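Local coordinates for protein proto-oncogene vav (Homo sapiens, PDB 6NEW) that probably activates Rho-family GTPases such as Rac by promoting nucleotide exchange through its RhoGEF (DH) domain, which is followed by PH and zinc-binding C1 domains, at residues A[39-44]-A[187-192]; A[51-56]-A[95-100]; A[213-218]-A[379-384]. All blocks are in the same frame, centred on the assembly; numbering follows the deposited sequence.

Contact 1: A[39-44]-A[187-192]; sequences DKRCCC and QELVKH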
loop_
_atom_site.group_PDB
_atom_site.type_symbol
_atom_site.label_atom_id
_atom_site.label_comp_id
_atom_site.label_asym_id
_atom_site.label_seq_id
_atom_site.Cartn_x
_atom_site.Cartn_y
_atom_site.Cartn_z
ATOM N N ASP A 39 -31.964 -3.371 19.303
ATOM C CA ASP A 39 -32.308 -2.063 18.740
ATOM C C ASP A 39 -31.082 -1.352 18.162
ATOM O O ASP A 39 -31.196 -0.753 17.096
ATOM C CB ASP A 39 -33.051 -1.177 19.757
ATOM C CG ASP A 39 -34.482 -1.586 20.083
ATOM O OD1 ASP A 39 -35.148 -2.193 19.203
ATOM O OD2 ASP A 39 -34.956 -1.252 21.197
ATOM N N LYS A 40 -29.910 -1.466 18.834
ATOM C CA LYS A 40 -28.629 -0.902 18.381
ATOM C C LYS A 40 -28.129 -1.661 17.152
ATOM O O LYS A 40 -27.616 -1.040 16.230
ATOM C CB LYS A 40 -27.570 -0.949 19.495
ATOM C CG LYS A 40 -27.514 0.314 20.333
ATOM C CD LYS A 40 -26.620 0.136 21.546
ATOM C CE LYS A 40 -26.645 1.344 22.455
ATOM N NZ LYS A 40 -25.754 1.169 23.632
ATOM N N ARG A 41 -28.305 -2.997 17.141
ATOM C CA ARG A 41 -27.930 -3.909 16.060
ATOM C C ARG A 41 -28.756 -3.618 14.806
ATOM O O ARG A 41 -28.219 -3.667 13.700
ATOM C CB ARG A 41 -28.081 -5.375 16.525
ATOM C CG ARG A 41 -27.786 -6.443 15.493
ATOM C CD ARG A 41 -29.068 -7.144 15.103
ATOM N NE ARG A 41 -28.848 -8.043 13.979
ATOM C CZ ARG A 41 -29.802 -8.691 13.325
ATOM N NH1 ARG A 41 -31.076 -8.525 13.666
ATOM N NH2 ARG A 41 -29.501 -9.480 12.310
ATOM N N CYS A 42 -30.045 -3.292 14.980
ATOM C CA CYS A 42 -30.941 -2.956 13.874
ATOM C C CYS A 42 -30.618 -1.582 13.288
ATOM O O CYS A 42 -30.788 -1.380 12.085
ATOM C CB CYS A 42 -32.401 -3.077 14.297
ATOM S SG CYS A 42 -32.955 -4.789 14.524
ATOM N N CYS A 43 -30.095 -0.666 14.120
ATOM C CA CYS A 43 -29.673 0.671 13.688
ATOM C C CYS A 43 -28.410 0.583 12.818
ATOM O O CYS A 43 -28.229 1.401 11.909
ATOM C CB CYS A 43 -29.458 1.590 14.887
ATOM S SG CYS A 43 -30.992 2.141 15.680
ATOM N N CYS A 44 -27.540 -0.412 13.113
ATOM C CA CYS A 44 -26.297 -0.667 12.387
ATOM C C CYS A 44 -26.621 -1.216 11.020
ATOM O O CYS A 44 -26.021 -0.775 10.043
ATOM C CB CYS A 44 -25.375 -1.597 13.170
ATOM S SG CYS A 44 -24.699 -0.863 14.681
ATOM N N GLN A 187 -17.630 -3.426 12.427
ATOM C CA GLN A 187 -17.082 -3.499 13.789
ATOM C C GLN A 187 -18.193 -3.255 14.833
ATOM O O GLN A 187 -18.250 -3.938 15.861
ATOM C CB GLN A 187 -15.911 -2.503 13.975
ATOM C CG GLN A 187 -15.056 -2.781 15.214
ATOM C CD GLN A 187 -13.924 -1.800 15.397
ATOM O OE1 GLN A 187 -12.975 -1.751 14.608
ATOM N NE2 GLN A 187 -13.963 -1.046 16.486
ATOM N N GLU A 188 -19.089 -2.311 14.524
ATOM C CA GLU A 188 -20.205 -1.913 15.371
ATOM C C GLU A 188 -21.303 -2.966 15.358
ATOM O O GLU A 188 -21.838 -3.297 16.411
ATOM C CB GLU A 188 -20.732 -0.530 14.941
ATOM C CG GLU A 188 -21.456 0.224 16.047
ATOM C CD GLU A 188 -20.654 0.737 17.233
ATOM O OE1 GLU A 188 -19.401 0.741 17.175
ATOM O OE2 GLU A 188 -21.295 1.170 18.218
ATOM N N LEU A 189 -21.616 -3.509 14.178
ATOM C CA LEU A 189 -22.628 -4.544 14.029
ATOM C C LEU A 189 -22.227 -5.827 14.791
ATOM O O LEU A 189 -23.083 -6.449 15.423
ATOM C CB LEU A 189 -22.898 -4.813 12.540
ATOM C CG LEU A 189 -23.964 -5.855 12.196
ATOM C CD1 LEU A 189 -25.345 -5.446 12.703
ATOM C CD2 LEU A 189 -23.994 -6.118 10.716
ATOM N N VAL A 190 -20.925 -6.183 14.768
ATOM C CA VAL A 190 -20.353 -7.332 15.482
ATOM C C VAL A 190 -20.510 -7.105 16.995
ATOM O O VAL A 190 -20.994 -7.995 17.696
ATOM C CB VAL A 190 -18.876 -7.596 15.056
ATOM C CG1 VAL A 190 -18.125 -8.447 16.077
ATOM C CG2 VAL A 190 -18.813 -8.249 13.682
ATOM N N LYS A 191 -20.154 -5.891 17.467
ATOM C CA LYS A 191 -20.238 -5.416 18.853
ATOM C C LYS A 191 -21.656 -5.578 19.460
ATOM O O LYS A 191 -21.769 -5.773 20.670
ATOM C CB LYS A 191 -19.781 -3.943 18.889
ATOM C CG LYS A 191 -19.629 -3.287 20.259
ATOM C CD LYS A 191 -19.228 -1.830 20.078
ATOM C CE LYS A 191 -19.110 -1.068 21.372
ATOM N NZ LYS A 191 -18.770 0.356 21.119
ATOM N N HIS A 192 -22.718 -5.534 18.623
ATOM C CA HIS A 192 -24.111 -5.639 19.062
ATOM C C HIS A 192 -24.830 -6.940 18.680
ATOM O O HIS A 192 -26.014 -7.069 18.991
ATOM C CB HIS A 192 -24.932 -4.422 18.588
ATOM C CG HIS A 192 -24.426 -3.111 19.102
ATOM N ND1 HIS A 192 -24.268 -2.022 18.263
ATOM C CD2 HIS A 192 -24.040 -2.758 20.352
ATOM C CE1 HIS A 192 -23.803 -1.045 19.026
ATOM N NE2 HIS A 192 -23.644 -1.442 20.289
#
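R41 lies level with H192 and C44 with L189 where two nearly antiparallel helices meet, their segment axes 157° apart in direction and 8.8 Å apart at closest approach, with the R41 and H192 CA atoms separated by 5.2 Å. The imidazole of H192 carries much of the interface. With its CG beside the backbone N and anti to the carbonyl carbon (chi1 -60°), the ring stands between the helices and presents one face to K40. CB of K40 lies 3.7 Å from the H192 ring centroid and only 11° off the normal, a CH-pi contact over the middle of the face. Further along the lysine, CD passes over the same face, 3.6 Å from H192 NE2, before the extended chain carries NZ away. C44 meets the ring differently: its SG sits in the ring plane, 3.8 Å from H192 ND1, a sulfur-aromatic approach at the edge. The same sulfur touches CG of E188 at 3.7 Å.

On the other flank, L189 pushes CD1 against the backbone, 3.5 Å from R41 O, and also meets R41 CG and C44 CB. R41 covers the turn at H192, its CB 3.6 Å from H192 O, while its chain, bent at chi2, takes the guanidinium to a salt bridge with E198. L189 also packs on L45, I48 and L202, so it links helices 37-71 and 196-235. Van der Waals, CH-pi and sulfur-aromatic contacts between antiparallel helices, with the H192 ring set between the two, fit the all-helical bundle of the DH domain.

Contact 2: A[51-56]-A[95-100]; sequences TEEKYT and HFLKEM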
loop_
_atom_site.group_PDB
_atom_site.type_symbol
_atom_site.label_atom_id
_atom_site.label_comp_id
_atom_site.label_asym_id
_atom_site.label_seq_id
_atom_site.Cartn_x
_atom_site.Cartn_y
_atom_site.Cartn_z
ATOM N N THR A 51 -26.412 3.936 3.824
ATOM C CA THR A 51 -25.144 4.503 3.343
ATOM C C THR A 51 -24.754 3.883 2.003
ATOM O O THR A 51 -24.248 4.600 1.149
ATOM C CB THR A 51 -24.027 4.457 4.386
ATOM O OG1 THR A 51 -23.782 3.105 4.768
ATOM C CG2 THR A 51 -24.306 5.348 5.599
ATOM N N GLU A 52 -25.043 2.580 1.799
ATOM C CA GLU A 52 -24.776 1.888 0.539
ATOM C C GLU A 52 -25.686 2.400 -0.570
ATOM O O GLU A 52 -25.237 2.483 -1.715
ATOM C CB GLU A 52 -24.898 0.366 0.681
ATOM C CG GLU A 52 -24.307 -0.418 -0.490
ATOM C CD GLU A 52 -22.827 -0.207 -0.784
ATOM O OE1 GLU A 52 -22.041 -0.045 0.179
ATOM O OE2 GLU A 52 -22.449 -0.229 -1.977
ATOM N N GLU A 53 -26.959 2.750 -0.230
ATOM C CA GLU A 53 -27.937 3.318 -1.167
ATOM C C GLU A 53 -27.444 4.691 -1.620
ATOM O O GLU A 53 -27.397 4.947 -2.818
ATOM C CB GLU A 53 -29.322 3.469 -0.506
ATOM C CG GLU A 53 -30.122 2.181 -0.386
ATOM C CD GLU A 53 -31.335 2.271 0.525
ATOM O OE1 GLU A 53 -31.701 3.399 0.934
ATOM O OE2 GLU A 53 -31.911 1.206 0.846
ATOM N N LYS A 54 -27.062 5.558 -0.659
ATOM C CA LYS A 54 -26.555 6.906 -0.911
ATOM C C LYS A 54 -25.202 6.867 -1.653
ATOM O O LYS A 54 -24.943 7.728 -2.505
ATOM C CB LYS A 54 -26.459 7.698 0.409
ATOM C CG LYS A 54 -25.916 9.131 0.302
ATOM C CD LYS A 54 -26.868 10.093 -0.406
ATOM C CE LYS A 54 -26.131 11.185 -1.139
ATOM N NZ LYS A 54 -27.067 12.151 -1.774
ATOM N N TYR A 55 -24.359 5.853 -1.346
ATOM C CA TYR A 55 -23.063 5.692 -1.981
ATOM C C TYR A 55 -23.206 5.279 -3.438
ATOM O O TYR A 55 -22.594 5.911 -4.294
ATOM C CB TYR A 55 -22.129 4.740 -1.198
ATOM C CG TYR A 55 -20.807 4.544 -1.904
ATOM C CD1 TYR A 55 -19.928 5.609 -2.082
ATOM C CD2 TYR A 55 -20.497 3.335 -2.515
ATOM C CE1 TYR A 55 -18.761 5.466 -2.827
ATOM C CE2 TYR A 55 -19.316 3.171 -3.237
ATOM C CZ TYR A 55 -18.453 4.243 -3.393
ATOM O OH TYR A 55 -17.291 4.106 -4.108
ATOM N N THR A 56 -24.022 4.245 -3.720
ATOM C CA THR A 56 -24.292 3.744 -5.075
ATOM C C THR A 56 -24.941 4.844 -5.937
ATOM O O THR A 56 -24.706 4.894 -7.146
ATOM C CB THR A 56 -25.081 2.432 -5.004
ATOM O OG1 THR A 56 -24.291 1.478 -4.306
ATOM C CG2 THR A 56 -25.443 1.858 -6.372
ATOM N N HIS A 95 -24.752 -4.268 -8.049
ATOM C CA HIS A 95 -24.984 -5.677 -7.750
ATOM C C HIS A 95 -24.844 -5.976 -6.262
ATOM O O HIS A 95 -25.615 -6.779 -5.731
ATOM C CB HIS A 95 -24.047 -6.576 -8.576
ATOM C CG HIS A 95 -24.064 -6.305 -10.047
ATOM N ND1 HIS A 95 -25.254 -6.156 -10.741
ATOM C CD2 HIS A 95 -23.032 -6.192 -10.917
ATOM C CE1 HIS A 95 -24.909 -5.922 -11.997
ATOM N NE2 HIS A 95 -23.583 -5.928 -12.151
ATOM N N PHE A 96 -23.861 -5.326 -5.598
ATOM C CA PHE A 96 -23.577 -5.479 -4.169
ATOM C C PHE A 96 -24.776 -5.032 -3.353
ATOM O O PHE A 96 -25.195 -5.759 -2.455
ATOM C CB PHE A 96 -22.302 -4.703 -3.763
ATOM C CG PHE A 96 -21.950 -4.724 -2.291
ATOM C CD1 PHE A 96 -21.643 -5.920 -1.646
ATOM C CD2 PHE A 96 -21.898 -3.545 -1.556
ATOM C CE1 PHE A 96 -21.319 -5.938 -0.289
ATOM C CE2 PHE A 96 -21.573 -3.564 -0.197
ATOM C CZ PHE A 96 -21.275 -4.759 0.425
ATOM N N LEU A 97 -25.363 -3.874 -3.718
ATOM C CA LEU A 97 -26.537 -3.286 -3.066
ATOM C C LEU A 97 -27.748 -4.220 -3.148
ATOM O O LEU A 97 -28.441 -4.382 -2.144
ATOM C CB LEU A 97 -26.853 -1.895 -3.666
ATOM C CG LEU A 97 -28.077 -1.107 -3.157
ATOM C CD1 LEU A 97 -28.013 -0.860 -1.671
ATOM C CD2 LEU A 97 -28.157 0.238 -3.830
ATOM N N LYS A 98 -27.957 -4.873 -4.318
ATOM C CA LYS A 98 -29.058 -5.802 -4.573
ATOM C C LYS A 98 -28.946 -7.064 -3.722
ATOM O O LYS A 98 -29.924 -7.438 -3.070
ATOM C CB LYS A 98 -29.160 -6.156 -6.068
ATOM N N GLU A 99 -27.756 -7.697 -3.705
ATOM C CA GLU A 99 -27.479 -8.920 -2.940
ATOM C C GLU A 99 -27.480 -8.665 -1.438
ATOM O O GLU A 99 -27.730 -9.595 -0.666
ATOM C CB GLU A 99 -26.153 -9.562 -3.375
ATOM C CG GLU A 99 -26.207 -10.177 -4.761
ATOM C CD GLU A 99 -25.044 -11.089 -5.095
ATOM O OE1 GLU A 99 -24.924 -12.159 -4.455
ATOM O OE2 GLU A 99 -24.277 -10.753 -6.024
ATOM N N MET A 100 -27.198 -7.406 -1.026
ATOM C CA MET A 100 -27.212 -6.976 0.374
ATOM C C MET A 100 -28.669 -6.813 0.806
ATOM O O MET A 100 -29.034 -7.319 1.865
ATOM C CB MET A 100 -26.435 -5.659 0.568
ATOM C CG MET A 100 -26.426 -5.161 2.007
ATOM S SD MET A 100 -25.875 -3.452 2.225
ATOM C CE MET A 100 -27.058 -2.628 1.273
#
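Within the elongated helical bundle of the DH fold, E52 and L97 interlock where helices 37-71 and 86-105 run nearly antiparallel, 157° between segment directions and 10.2 Å between axes. The two side chains slide past each other in opposite directions, and CD1 of L97 reaches CG of E52 at 3.9 Å. L97 forks over the first helix: CD1 also touches CG of E53, whereas CD2 lies 4.0 Å from CB of T56. M100 comes from the next turn, its methyl CE 3.7 Å from E52 CB. The aliphatic part of the glutamate is therefore clasped by a leucine and a methionine.

Its carboxylate does something else. CG is anti to the backbone N (chi1 -166°) and the chain bends at chi2, which carries the acid group to the rim of F96. OE2 of E52 stands 3.4 Å from F96 CD2, near the plane of the ring, and the carboxylate plane is turned 89° from that ring. A carboxylate at the CH rim, rather than over the pi face, matches the weakly positive edge of the phenyl group. F96 in turn meets F123 edge-to-face.

T56 is fixed by its own helix: OG1 donates to E52 O at 2.9 Å, and T56 N reaches that oxygen from the opposite face of the carbonyl plane. The buried acid is well matched, since H93 ND1 bonds OE2 while R178 and Y182 hold OE1. Such partners would be expected to stabilise the charged form of E52 in this buried position.

Contact 3: A[213-218]-A[379-384]; sequences AQCVNE and QMLLRG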
loop_
_atom_site.group_PDB
_atom_site.type_symbol
_atom_site.label_atom_id
_atom_site.label_comp_id
_atom_site.label_asym_id
_atom_site.label_seq_id
_atom_site.Cartn_x
_atom_site.Cartn_y
_atom_site.Cartn_z
ATOM N N ALA A 213 -9.250 -3.094 3.467
ATOM C CA ALA A 213 -8.820 -1.760 3.883
ATOM C C ALA A 213 -7.278 -1.675 3.874
ATOM O O ALA A 213 -6.737 -0.695 3.363
ATOM C CB ALA A 213 -9.368 -1.447 5.274
ATOM N N GLN A 214 -6.581 -2.724 4.390
ATOM C CA GLN A 214 -5.124 -2.813 4.436
ATOM C C GLN A 214 -4.519 -2.862 3.037
ATOM O O GLN A 214 -3.548 -2.147 2.807
ATOM C CB GLN A 214 -4.661 -4.019 5.259
ATOM C CG GLN A 214 -4.865 -3.862 6.749
ATOM C CD GLN A 214 -4.437 -5.100 7.501
ATOM O OE1 GLN A 214 -3.286 -5.555 7.393
ATOM N NE2 GLN A 214 -5.343 -5.657 8.304
ATOM N N CYS A 215 -5.098 -3.676 2.102
ATOM C CA CYS A 215 -4.654 -3.800 0.700
ATOM C C CYS A 215 -4.618 -2.457 0.006
ATOM O O CYS A 215 -3.605 -2.122 -0.602
ATOM C CB CYS A 215 -5.529 -4.775 -0.074
ATOM S SG CYS A 215 -5.284 -6.503 0.372
ATOM N N VAL A 216 -5.730 -1.698 0.112
ATOM C CA VAL A 216 -5.945 -0.360 -0.448
ATOM C C VAL A 216 -4.894 0.620 0.075
ATOM O O VAL A 216 -4.299 1.360 -0.708
ATOM C CB VAL A 216 -7.411 0.106 -0.189
ATOM C CG1 VAL A 216 -7.603 1.592 -0.465
ATOM C CG2 VAL A 216 -8.386 -0.719 -1.017
ATOM N N ASN A 217 -4.624 0.569 1.377
ATOM C CA ASN A 217 -3.619 1.418 2.012
ATOM C C ASN A 217 -2.195 1.050 1.577
ATOM O O ASN A 217 -1.384 1.956 1.348
ATOM C CB ASN A 217 -3.776 1.381 3.526
ATOM C CG ASN A 217 -5.014 2.098 3.993
ATOM O OD1 ASN A 217 -5.266 3.249 3.622
ATOM N ND2 ASN A 217 -5.804 1.450 4.837
ATOM N N GLU A 218 -1.914 -0.273 1.411
ATOM C CA GLU A 218 -0.602 -0.761 0.989
ATOM C C GLU A 218 -0.328 -0.443 -0.464
ATOM O O GLU A 218 0.822 -0.199 -0.822
ATOM C CB GLU A 218 -0.403 -2.252 1.292
ATOM C CG GLU A 218 -0.299 -2.614 2.770
ATOM C CD GLU A 218 0.428 -1.653 3.691
ATOM O OE1 GLU A 218 1.611 -1.349 3.424
ATOM O OE2 GLU A 218 -0.181 -1.219 4.694
ATOM N N GLN A 379 -4.544 -17.090 5.334
ATOM C CA GLN A 379 -5.531 -17.042 4.237
ATOM C C GLN A 379 -5.938 -15.608 3.871
ATOM O O GLN A 379 -6.805 -15.422 3.006
ATOM C CB GLN A 379 -6.772 -17.942 4.482
ATOM C CG GLN A 379 -6.519 -19.310 5.164
ATOM C CD GLN A 379 -5.576 -20.234 4.433
ATOM O OE1 GLN A 379 -5.612 -20.368 3.201
ATOM N NE2 GLN A 379 -4.722 -20.914 5.187
ATOM N N MET A 380 -5.290 -14.591 4.485
ATOM C CA MET A 380 -5.526 -13.193 4.141
ATOM C C MET A 380 -4.622 -12.823 2.965
ATOM O O MET A 380 -3.594 -13.461 2.731
ATOM C CB MET A 380 -5.310 -12.241 5.331
ATOM C CG MET A 380 -6.273 -12.463 6.502
ATOM S SD MET A 380 -8.033 -12.533 6.048
ATOM C CE MET A 380 -8.592 -13.785 7.204
ATOM N N LEU A 381 -5.043 -11.832 2.194
ATOM C CA LEU A 381 -4.360 -11.353 1.001
ATOM C C LEU A 381 -2.966 -10.830 1.268
ATOM O O LEU A 381 -2.741 -10.198 2.297
ATOM C CB LEU A 381 -5.169 -10.189 0.386
ATOM C CG LEU A 381 -6.437 -10.521 -0.365
ATOM C CD1 LEU A 381 -7.270 -9.278 -0.581
ATOM C CD2 LEU A 381 -6.127 -11.140 -1.691
ATOM N N LEU A 382 -2.066 -10.998 0.282
ATOM C CA LEU A 382 -0.752 -10.385 0.306
ATOM C C LEU A 382 -0.989 -8.966 -0.225
ATOM O O LEU A 382 -1.569 -8.793 -1.287
ATOM C CB LEU A 382 0.273 -11.196 -0.497
ATOM C CG LEU A 382 0.971 -12.222 0.374
ATOM C CD1 LEU A 382 1.317 -13.442 -0.380
ATOM C CD2 LEU A 382 2.190 -11.658 1.004
ATOM N N ARG A 383 -0.666 -7.969 0.595
ATOM C CA ARG A 383 -0.973 -6.552 0.400
ATOM C C ARG A 383 0.026 -5.717 -0.376
ATOM O O ARG A 383 1.207 -5.693 -0.044
ATOM C CB ARG A 383 -1.197 -5.890 1.761
ATOM C CG ARG A 383 -2.431 -6.377 2.472
ATOM C CD ARG A 383 -2.109 -6.724 3.893
ATOM N NE ARG A 383 -3.114 -7.614 4.463
ATOM C CZ ARG A 383 -2.953 -8.271 5.604
ATOM N NH1 ARG A 383 -1.838 -8.134 6.306
ATOM N NH2 ARG A 383 -3.912 -9.071 6.054
ATOM N N GLY A 384 -0.497 -4.957 -1.334
ATOM C CA GLY A 384 0.277 -4.041 -2.150
ATOM C C GLY A 384 0.525 -4.502 -3.565
ATOM O O GLY A 384 -0.087 -5.462 -4.040
#
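R383 lies along one side of helix 196-235, touching E218, C215 and Q214 in succession, from a loop that has no regular secondary structure. Its CG is beside the backbone N and anti to the carbonyl carbon (chi1 -67°), and a bend at chi2 lays the rest of the chain along the helix surface. CB meets E218 CG at 3.5 Å. One step on, R383 CG lies 3.5 Å from C215 SG. Q214 OE1 hangs over one face of the guanidinium, toward its rim, 3.2 Å from R383 NH1; the donor angle is poor, and the amide and guanidinium planes are 46° apart, so this is a polar contact over the guanidinium face, not a hydrogen bond. The strongest polar partner of R383 is D211, in a salt bridge with NH2.

C215 points its sulfur into the fork between R383 and L381, SG lying 3.5 Å from L381 CD1. Besides meeting R383 through CG, E218 places its CB 3.8 Å from G384 N, while its carboxylate turns to R221. G384 adopts a positive phi (106°), in a backbone conformation where a CB would be jammed against the preceding carbonyl O.

D211 has a second role, its OD2 accepting from L381 N, and L381 O bonds NE2 of H400, a zinc ligand. The loop is thus held between a zinc site and a helix, consistent with a C1 zinc finger docked on the long final helix of a DH domain.

Contacts 1 and 2 share helix 37-71 and lie on the same side of the chain's centre, their own centres about 18 Å apart and their nearest atoms about 7 Å apart; neither touches the other. Both join helices within the DH bundle, using successive parts of that long helix. Contact 3 is of another kind, joining the bundle to the zinc-binding C1 domain: its centre is about 26 Å from that of contact 1 and about 23 Å from that of contact 2. Helix 182-191 of contact 1 is followed by helix 196-235 of contact 3, a direct chain connection. Zinc is near only contact 3, about 6 Å from the R383 side chain.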